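Local coordinates for protein Polyphosphate:AMP phosphotransferase (Meiothermus ruber H328, PDB 5O6M) that uses inorganic polyphosphate as phosphate donor to convert AMP to ADP and ADP to ATP, and also accepts other nucleoside mono- and diphosphates, at residues V6-F12 and I214-E220. The protein carries 1 engineered substitution. Residues are numbered along the deposited sequence; the frame is centred on the assembly and turned at random.
Sequences VQPDGRF and IRETSTE
Phe-12 packs against Ile-214 and Arg-215 where the N-terminal loop of a P-loop kinase-like fold lies across the C-terminal end of helix 203-217, just before strand 224-228, outermost of the parallel sheet within this chain. At the aromatic end, CG2 of Ile-214 sits over the centre of the Phe-12 ring, 3.7 Å from the centroid and 11° off the ring normal, a CH-pi contact. Phe-12 holds CG anti to the backbone N (chi1 168°), which swings the ring under that methyl. Closer to the backbone, CB of Phe-12 lies 4.0 Å from CB of Arg-215. The same Ile-214 methyl meets CG2 of Val-6 at 3.8 Å, and Val-226 touches both Val-6 and Phe-12 from the strand. With an alanine at Phe-12, the Ile-214 methyl would probably lose its aromatic face and a gap would open beside Val-226.

Farther out, the place of the Arg-215 chain against Gly-10 O is doubtful, but its guanidinium forms a salt bridge through NH1 to a phosphate ion, probably from the crystallisation liquor. At the other end, Pro-8, centre of an inverse gamma turn, lays CG 3.7 Å from CG of Glu-220, while its CA makes a CH...O contact with Ser-218 O. Past the last helical turn, Ser-218 OG also bonds to the backbone of Trp-224, and it donates to Val-6 O at 2.7 Å, tilted 32° from the carbonyl plane.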
ATOM      1  N   VAL D   6      -4.435 -33.589   4.882  1.00 56.67           N
ATOM      2  CA  VAL D   6      -5.674 -33.680   5.651  1.00 59.75           C
ATOM      3  C   VAL D   6      -6.852 -33.736   4.689  1.00 75.04           C
ATOM      4  O   VAL D   6      -7.130 -32.773   3.962  1.00 59.79           O
ATOM      5  CB  VAL D   6      -5.796 -32.501   6.624  1.00 64.28           C
ATOM      6  CG1 VAL D   6      -7.137 -32.542   7.353  1.00 54.91           C
ATOM      7  CG2 VAL D   6      -4.644 -32.518   7.622  1.00 52.80           C
ATOM      8  N   GLN D   7      -7.571 -34.858   4.701  1.00 80.28           N
ATOM      9  CA  GLN D   7      -8.683 -35.035   3.784  1.00 73.85           C
ATOM     10  C   GLN D   7      -9.814 -34.067   4.121  1.00 73.33           C
ATOM     11  O   GLN D   7     -10.013 -33.709   5.285  1.00 78.43           O
ATOM     12  CB  GLN D   7      -9.203 -36.468   3.842  1.00 74.71           C
ATOM     13  CG  GLN D   7      -8.184 -37.515   3.424  1.00 90.91           C
ATOM     14  CD  GLN D   7      -7.743 -37.348   1.984  1.00 92.53           C
ATOM     15  OE1 GLN D   7      -8.442 -36.734   1.177  1.00 89.74           O
ATOM     16  NE2 GLN D   7      -6.578 -37.894   1.653  1.00 94.58           N
ATOM     17  N   PRO D   8     -10.570 -33.631   3.119  1.00 73.84           N
ATOM     18  CA  PRO D   8     -11.629 -32.635   3.321  1.00 71.34           C
ATOM     19  C   PRO D   8     -12.947 -33.242   3.800  1.00 76.34           C
ATOM     20  O   PRO D   8     -14.022 -32.922   3.291  1.00 73.38           O
ATOM     21  CB  PRO D   8     -11.774 -32.005   1.931  1.00 66.19           C
ATOM     22  CG  PRO D   8     -10.682 -32.620   1.063  1.00 71.85           C
ATOM     23  CD  PRO D   8     -10.355 -33.921   1.694  1.00 67.30           C
ATOM     24  N   ASP D   9     -12.864 -34.128   4.793  1.00 74.62           N
ATOM     25  CA  ASP D   9     -14.039 -34.802   5.331  1.00 73.16           C
ATOM     26  C   ASP D   9     -14.426 -34.305   6.720  1.00 66.55           C
ATOM     27  O   ASP D   9     -15.330 -34.872   7.341  1.00 70.74           O
ATOM     28  CB  ASP D   9     -13.817 -36.317   5.340  1.00 74.81           C
ATOM     29  CG  ASP D   9     -12.526 -36.717   6.027  1.00 77.45           C
ATOM     30  OD1 ASP D   9     -12.117 -36.029   6.986  1.00 78.85           O
ATOM     31  OD2 ASP D   9     -11.919 -37.723   5.604  1.00 75.41           O
ATOM     32  N   GLY D  10     -13.772 -33.260   7.217  1.00 74.30           N
ATOM     33  CA  GLY D  10     -14.119 -32.683   8.501  1.00 64.99           C
ATOM     34  C   GLY D  10     -14.015 -33.599   9.704  1.00 73.45           C
ATOM     35  O   GLY D  10     -14.506 -33.253  10.783  1.00 74.37           O
ATOM     36  N   ARG D  11     -13.387 -34.764   9.548  1.00 80.97           N
ATOM     37  CA  ARG D  11     -13.159 -35.674  10.667  1.00 78.41           C
ATOM     38  C   ARG D  11     -11.707 -35.672  11.128  1.00 80.25           C
ATOM     39  O   ARG D  11     -11.303 -36.570  11.877  1.00 81.57           O
ATOM     40  CB  ARG D  11     -13.599 -37.095  10.303  1.00 83.84           C
ATOM     41  CG  ARG D  11     -12.813 -37.728   9.162  1.00 85.18           C
ATOM     42  CD  ARG D  11     -13.116 -39.219   9.020  1.00 93.82           C
ATOM     43  NE  ARG D  11     -14.528 -39.483   8.747  1.00 99.43           N
ATOM     44  CZ  ARG D  11     -15.035 -40.692   8.523  1.00105.33           C
ATOM     45  NH1 ARG D  11     -14.245 -41.758   8.537  1.00 97.36           N
ATOM     46  NH2 ARG D  11     -16.331 -40.836   8.284  1.00102.59           N
ATOM     47  N   PHE D  12     -10.916 -34.686  10.708  1.00 73.30           N
ATOM     48  CA  PHE D  12      -9.507 -34.627  11.074  1.00 77.35           C
ATOM     49  C   PHE D  12      -9.337 -34.682  12.585  1.00 71.46           C
ATOM     50  O   PHE D  12     -10.035 -33.989  13.328  1.00 66.79           O
ATOM     51  CB  PHE D  12      -8.879 -33.346  10.521  1.00 68.80           C
ATOM     52  CG  PHE D  12      -7.511 -33.056  11.070  1.00 62.85           C
ATOM     53  CD1 PHE D  12      -6.395 -33.692  10.554  1.00 57.10           C
ATOM     54  CD2 PHE D  12      -7.341 -32.153  12.106  1.00 63.84           C
ATOM     55  CE1 PHE D  12      -5.134 -33.428  11.055  1.00 63.52           C
ATOM     56  CE2 PHE D  12      -6.082 -31.887  12.614  1.00 59.70           C
ATOM     57  CZ  PHE D  12      -4.978 -32.525  12.086  1.00 59.17           C
ATOM     58  N   ILE D 214      -7.752 -26.654  11.258  1.00 53.07           N
ATOM     59  CA  ILE D 214      -7.350 -27.555  10.181  1.00 49.72           C
ATOM     60  C   ILE D 214      -8.539 -28.365   9.683  1.00 48.38           C
ATOM     61  O   ILE D 214      -8.742 -28.510   8.472  1.00 52.04           O
ATOM     62  CB  ILE D 214      -6.193 -28.456  10.646  1.00 52.47           C
ATOM     63  CG1 ILE D 214      -4.920 -27.617  10.817  1.00 50.02           C
ATOM     64  CG2 ILE D 214      -5.987 -29.606   9.669  1.00 46.40           C
ATOM     65  CD1 ILE D 214      -3.803 -28.318  11.551  1.00 43.00           C
ATOM     66  N   ARG D 215      -9.340 -28.903  10.604  1.00 51.95           N
ATOM     67  CA  ARG D 215     -10.536 -29.646  10.216  1.00 54.17           C
ATOM     68  C   ARG D 215     -11.523 -28.769   9.446  1.00 58.45           C
ATOM     69  O   ARG D 215     -12.170 -29.234   8.499  1.00 49.92           O
ATOM     70  CB  ARG D 215     -11.184 -30.263  11.457  1.00 56.16           C
ATOM     71  CG  ARG D 215     -12.459 -31.043  11.194  1.00 66.85           C
ATOM     72  CD  ARG D 215     -13.126 -31.478  12.497  1.00 66.43           C
ATOM     73  NE  ARG D 215     -12.968 -30.519  13.589  1.00 67.85           N
ATOM     74  CZ  ARG D 215     -13.843 -29.566  13.894  1.00 73.94           C
ATOM     75  NH1 ARG D 215     -13.602 -28.751  14.914  1.00 72.78           N
ATOM     76  NH2 ARG D 215     -14.953 -29.422  13.183  1.00 80.06           N
ATOM     77  N   GLU D 216     -11.649 -27.496   9.832  1.00 51.05           N
ATOM     78  CA  GLU D 216     -12.659 -26.631   9.224  1.00 56.12           C
ATOM     79  C   GLU D 216     -12.244 -26.111   7.853  1.00 54.11           C
ATOM     80  O   GLU D 216     -13.113 -25.804   7.030  1.00 53.15           O
ATOM     81  CB  GLU D 216     -12.972 -25.439  10.138  1.00 57.58           C
ATOM     82  CG  GLU D 216     -13.833 -25.762  11.351  1.00 63.17           C
ATOM     83  CD  GLU D 216     -15.295 -25.985  10.996  1.00 70.71           C
ATOM     84  OE1 GLU D 216     -15.729 -25.517   9.920  1.00 71.88           O
ATOM     85  OE2 GLU D 216     -16.015 -26.619  11.797  1.00 80.49           O
ATOM     86  N   THR D 217     -10.942 -25.991   7.584  1.00 54.39           N
ATOM     87  CA  THR D 217     -10.486 -25.263   6.407  1.00 50.54           C
ATOM     88  C   THR D 217      -9.650 -26.087   5.440  1.00 52.73           C
ATOM     89  O   THR D 217      -9.165 -25.532   4.447  1.00 47.94           O
ATOM     90  CB  THR D 217      -9.690 -24.020   6.821  1.00 42.91           C
ATOM     91  OG1 THR D 217      -8.507 -24.419   7.524  1.00 48.61           O
ATOM     92  CG2 THR D 217     -10.534 -23.123   7.719  1.00 45.42           C
ATOM     93  N   SER D 218      -9.450 -27.374   5.691  1.00 51.28           N
ATOM     94  CA  SER D 218      -8.756 -28.212   4.723  1.00 50.43           C
ATOM     95  C   SER D 218      -9.731 -28.622   3.626  1.00 53.91           C
ATOM     96  O   SER D 218     -10.717 -29.315   3.893  1.00 55.94           O
ATOM     97  CB  SER D 218      -8.156 -29.441   5.393  1.00 46.04           C
ATOM     98  OG  SER D 218      -7.316 -30.120   4.480  1.00 53.90           O
ATOM     99  N   THR D 219      -9.469 -28.180   2.399  1.00 52.97           N
ATOM    100  CA  THR D 219     -10.347 -28.441   1.270  1.00 53.75           C
ATOM    101  C   THR D 219      -9.517 -28.973   0.110  1.00 49.21           C
ATOM    102  O   THR D 219      -8.288 -29.020   0.164  1.00 65.57           O
ATOM    103  CB  THR D 219     -11.106 -27.183   0.838  1.00 52.09           C
ATOM    104  OG1 THR D 219     -10.170 -26.184   0.423  1.00 51.75           O
ATOM    105  CG2 THR D 219     -11.929 -26.642   1.994  1.00 44.94           C
ATOM    106  N   GLU D 220     -10.209 -29.376  -0.954  1.00 58.30           N
ATOM    107  CA  GLU D 220      -9.527 -29.913  -2.126  1.00 65.85           C
ATOM    108  C   GLU D 220      -8.856 -28.821  -2.945  1.00 61.05           C
ATOM    109  O   GLU D 220      -7.932 -29.118  -3.711  1.00 71.97           O
ATOM    110  CB  GLU D 220     -10.506 -30.694  -3.004  1.00 73.94           C
ATOM    111  CG  GLU D 220     -11.710 -31.239  -2.257  1.00 77.53           C
ATOM    112  CD  GLU D 220     -12.710 -30.154  -1.913  1.00 75.62           C
ATOM    113  OE1 GLU D 220     -13.037 -29.348  -2.810  1.00 83.09           O
ATOM    114  OE2 GLU D 220     -13.145 -30.090  -0.741  1.00 76.32           O
TER